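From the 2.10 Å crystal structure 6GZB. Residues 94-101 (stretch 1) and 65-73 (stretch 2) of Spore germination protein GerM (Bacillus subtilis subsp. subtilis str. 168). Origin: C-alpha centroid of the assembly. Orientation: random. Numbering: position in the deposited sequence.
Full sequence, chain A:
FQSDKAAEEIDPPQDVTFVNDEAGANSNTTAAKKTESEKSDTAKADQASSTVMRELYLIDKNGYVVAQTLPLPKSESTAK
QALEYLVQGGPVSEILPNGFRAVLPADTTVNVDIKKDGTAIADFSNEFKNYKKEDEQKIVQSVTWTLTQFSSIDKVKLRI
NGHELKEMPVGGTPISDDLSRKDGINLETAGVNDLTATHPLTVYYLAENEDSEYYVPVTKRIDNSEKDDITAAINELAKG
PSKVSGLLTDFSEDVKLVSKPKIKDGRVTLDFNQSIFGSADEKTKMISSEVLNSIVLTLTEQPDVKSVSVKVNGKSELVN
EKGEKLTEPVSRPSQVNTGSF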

# COMPACT_ATOMS: atom_id res chain seq x y z
N GLU A 94 -4.51 20.57 8.59
CA GLU A 94 -5.58 20.55 9.58
C GLU A 94 -5.98 19.13 9.98
O GLU A 94 -6.54 18.93 11.05
CB GLU A 94 -6.82 21.29 9.05
CG GLU A 94 -6.57 22.75 8.70
CD GLU A 94 -6.02 23.55 9.87
OE1 GLU A 94 -6.77 23.77 10.85
OE2 GLU A 94 -4.84 23.96 9.82
N ILE A 95 -5.72 18.16 9.11
CA ILE A 95 -6.16 16.79 9.36
C ILE A 95 -4.99 15.81 9.39
O ILE A 95 -5.19 14.60 9.35
CB ILE A 95 -7.19 16.33 8.32
CG1 ILE A 95 -6.66 16.56 6.90
CG2 ILE A 95 -8.50 17.07 8.51
CD1 ILE A 95 -7.54 15.98 5.81
N LEU A 96 -3.78 16.35 9.51
CA LEU A 96 -2.57 15.53 9.48
C LEU A 96 -2.44 14.75 10.78
O LEU A 96 -2.33 15.33 11.85
CB LEU A 96 -1.34 16.44 9.30
CG LEU A 96 -0.01 15.81 8.91
CD1 LEU A 96 -0.13 15.09 7.58
CD2 LEU A 96 1.07 16.87 8.84
N PRO A 97 -2.44 13.42 10.70
CA PRO A 97 -2.22 12.64 11.91
C PRO A 97 -0.82 12.80 12.48
O PRO A 97 0.15 12.98 11.73
CB PRO A 97 -2.45 11.19 11.45
CG PRO A 97 -3.34 11.32 10.26
CD PRO A 97 -2.92 12.59 9.59
N ASN A 98 -0.71 12.62 13.79
CA ASN A 98 0.58 12.60 14.46
C ASN A 98 1.43 11.45 13.91
O ASN A 98 0.95 10.33 13.74
CB ASN A 98 0.39 12.43 15.97
CG ASN A 98 -0.27 13.63 16.63
OD1 ASN A 98 -0.18 14.76 16.15
ND2 ASN A 98 -0.92 13.40 17.76
N GLY A 99 2.71 11.72 13.72
CA GLY A 99 3.66 10.71 13.26
C GLY A 99 3.72 10.60 11.74
O GLY A 99 4.30 9.66 11.20
N PHE A 100 3.09 11.55 11.05
CA PHE A 100 3.10 11.59 9.59
C PHE A 100 3.40 12.99 9.11
O PHE A 100 3.08 13.97 9.78
CB PHE A 100 1.74 11.15 9.03
CG PHE A 100 1.43 9.71 9.26
CD1 PHE A 100 0.84 9.29 10.45
CD2 PHE A 100 1.77 8.76 8.31
CE1 PHE A 100 0.57 7.96 10.66
CE2 PHE A 100 1.53 7.42 8.54
CZ PHE A 100 0.92 7.02 9.72
N ARG A 101 3.96 13.09 7.90
CA ARG A 101 4.17 14.39 7.26
C ARG A 101 3.68 14.38 5.82
O ARG A 101 3.53 13.32 5.21
CB ARG A 101 5.66 14.78 7.30
CG ARG A 101 6.59 13.85 6.52
CD ARG A 101 8.04 14.33 6.60
NE ARG A 101 9.03 13.32 6.19
CZ ARG A 101 9.73 13.35 5.06
NH1 ARG A 101 9.55 14.31 4.18
NH2 ARG A 101 10.61 12.40 4.79
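Stretch 2 65-73: VVAQTLPLP

Residues 65-73 of GerM form a continuous β-strand that runs past the irregular segment 94-101 and packs against it mainly through side chains. No hydrogen bond links the two stretches, and their backbones stay well apart: the nearest CA atoms are 7.3 Å apart between Ile95 and Leu70, 8.2 Å between Pro97 and Gln68, and 8.9 Å between Phe100 and Val66. This register fixes the direction. As the numbering rises from Ile95 to Phe100, the partners fall from Leu70 to Val66, so the two chains run in opposite senses, and the gap between them widens toward the Phe100 end.

The extended conformation of stretch 2 determines which residues take part. Along the strand, side chains alternate, so that Val66, Gln68 and Leu70 point their CA-to-CB bonds toward stretch 1, whereas those of Val65 and Ala67 point away and Thr69 is out of reach. Stretch 1 is mostly loop, with a type II turn from Pro97 to Phe100 closed by a weak hydrogen bond from Phe100 N to Pro97 O at 3.3 Å. Gly99 occupies the turn with a positive phi of 87°, where a CB would be jammed against the carbonyl oxygen of Asn98. From Phe100, the last residue of the turn, the chain is extended through Arg101. Together the two stretches bury 361 Å², most of it through Ile95, Phe100 and Gln68.

Ile95 contributes the largest share, 80 Å², and lies against the C-terminal part of the strand. Its side chain, with chi1 in p and chi2 in t, places Ile95 CD1 4.1 Å from Leu70 CB and 4.0 Å from Leu72 CD1. The same methyl, Ile95 CD1, comes within 3.6 Å of Pro71 O, so it meets the strand backbone as well as its side chains. The main chain of Ile95 also takes part, with Ile95 O 3.7 Å from Leu70 CD2. Leu70 also touches Pro97, its CD1 lying 3.9 Å from Pro97 CD.

At the other end, Phe100 covers 67 Å² and Gln68 60 Å², and the two are in close contact. With both chi1 and chi2 in m, Gln68 folds its side chain over one face of the Phe100 ring. Gln68 CG lies 3.8 Å from the centroid of the Phe100 ring and only 13° off the ring normal, the geometry of a CH-π contact, while Gln68 CD is 3.5 Å from Phe100 CZ. Gln68 NE2 donates a hydrogen bond to Ala67 O at 3.1 Å within its own strand, which satisfies part of the buried amide. Gln68 OE1 approaches Pro97 CG at 3.5 Å, bringing the glutamine against both the proline and the aromatic ring. Val66 completes the packing at the ring edge, where its CB is 4.0 Å from Phe100 CE2.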

# COMPACT_ATOMS: atom_id res chain seq x y z
N VAL A 65 6.31 5.39 3.08
CA VAL A 65 5.11 5.87 2.41
C VAL A 65 3.95 4.96 2.79
O VAL A 65 4.03 3.75 2.62
CB VAL A 65 5.29 5.89 0.88
CG1 VAL A 65 4.05 6.42 0.19
CG2 VAL A 65 6.51 6.72 0.52
N VAL A 66 2.90 5.55 3.34
CA VAL A 66 1.83 4.79 3.99
C VAL A 66 0.50 5.47 3.73
O VAL A 66 0.39 6.69 3.81
CB VAL A 66 2.00 4.76 5.53
CG1 VAL A 66 1.01 3.77 6.12
CG2 VAL A 66 3.42 4.41 5.94
N ALA A 67 -0.53 4.67 3.49
CA ALA A 67 -1.89 5.19 3.34
C ALA A 67 -2.38 5.69 4.70
O ALA A 67 -2.25 5.00 5.70
CB ALA A 67 -2.82 4.10 2.82
N GLN A 68 -2.92 6.91 4.72
CA GLN A 68 -3.79 7.35 5.79
C GLN A 68 -5.12 7.81 5.21
O GLN A 68 -5.16 8.70 4.36
CB GLN A 68 -3.15 8.49 6.57
CG GLN A 68 -1.95 8.06 7.40
CD GLN A 68 -2.37 7.31 8.65
OE1 GLN A 68 -2.78 7.92 9.64
NE2 GLN A 68 -2.29 5.98 8.60
N THR A 69 -6.20 7.15 5.63
CA THR A 69 -7.52 7.44 5.08
C THR A 69 -8.19 8.54 5.88
O THR A 69 -8.37 8.42 7.08
CB THR A 69 -8.39 6.18 5.03
OG1 THR A 69 -7.92 5.32 3.98
CG2 THR A 69 -9.84 6.54 4.74
N LEU A 70 -8.46 9.65 5.20
CA LEU A 70 -8.78 10.91 5.87
C LEU A 70 -9.95 11.60 5.18
O LEU A 70 -10.18 11.38 3.99
CB LEU A 70 -7.56 11.84 5.86
CG LEU A 70 -6.41 11.36 6.75
CD1 LEU A 70 -5.15 12.15 6.47
CD2 LEU A 70 -6.82 11.45 8.22
N PRO A 71 -10.71 12.41 5.93
CA PRO A 71 -11.92 13.06 5.41
C PRO A 71 -11.60 14.24 4.50
O PRO A 71 -10.99 15.21 4.95
CB PRO A 71 -12.64 13.53 6.67
CG PRO A 71 -11.55 13.77 7.66
CD PRO A 71 -10.45 12.79 7.33
N LEU A 72 -11.98 14.15 3.24
CA LEU A 72 -11.76 15.24 2.29
C LEU A 72 -13.10 15.81 1.83
O LEU A 72 -14.02 15.05 1.55
CB LEU A 72 -10.98 14.73 1.07
CG LEU A 72 -9.47 14.93 1.07
CD1 LEU A 72 -8.84 14.44 2.36
CD2 LEU A 72 -8.84 14.23 -0.13
N PRO A 73 -13.19 17.14 1.69
CA PRO A 73 -14.43 17.77 1.21
C PRO A 73 -14.90 17.22 -0.13
O PRO A 73 -14.08 16.95 -1.01
CB PRO A 73 -14.04 19.25 1.07
CG PRO A 73 -12.77 19.42 1.83
CD PRO A 73 -12.08 18.09 1.81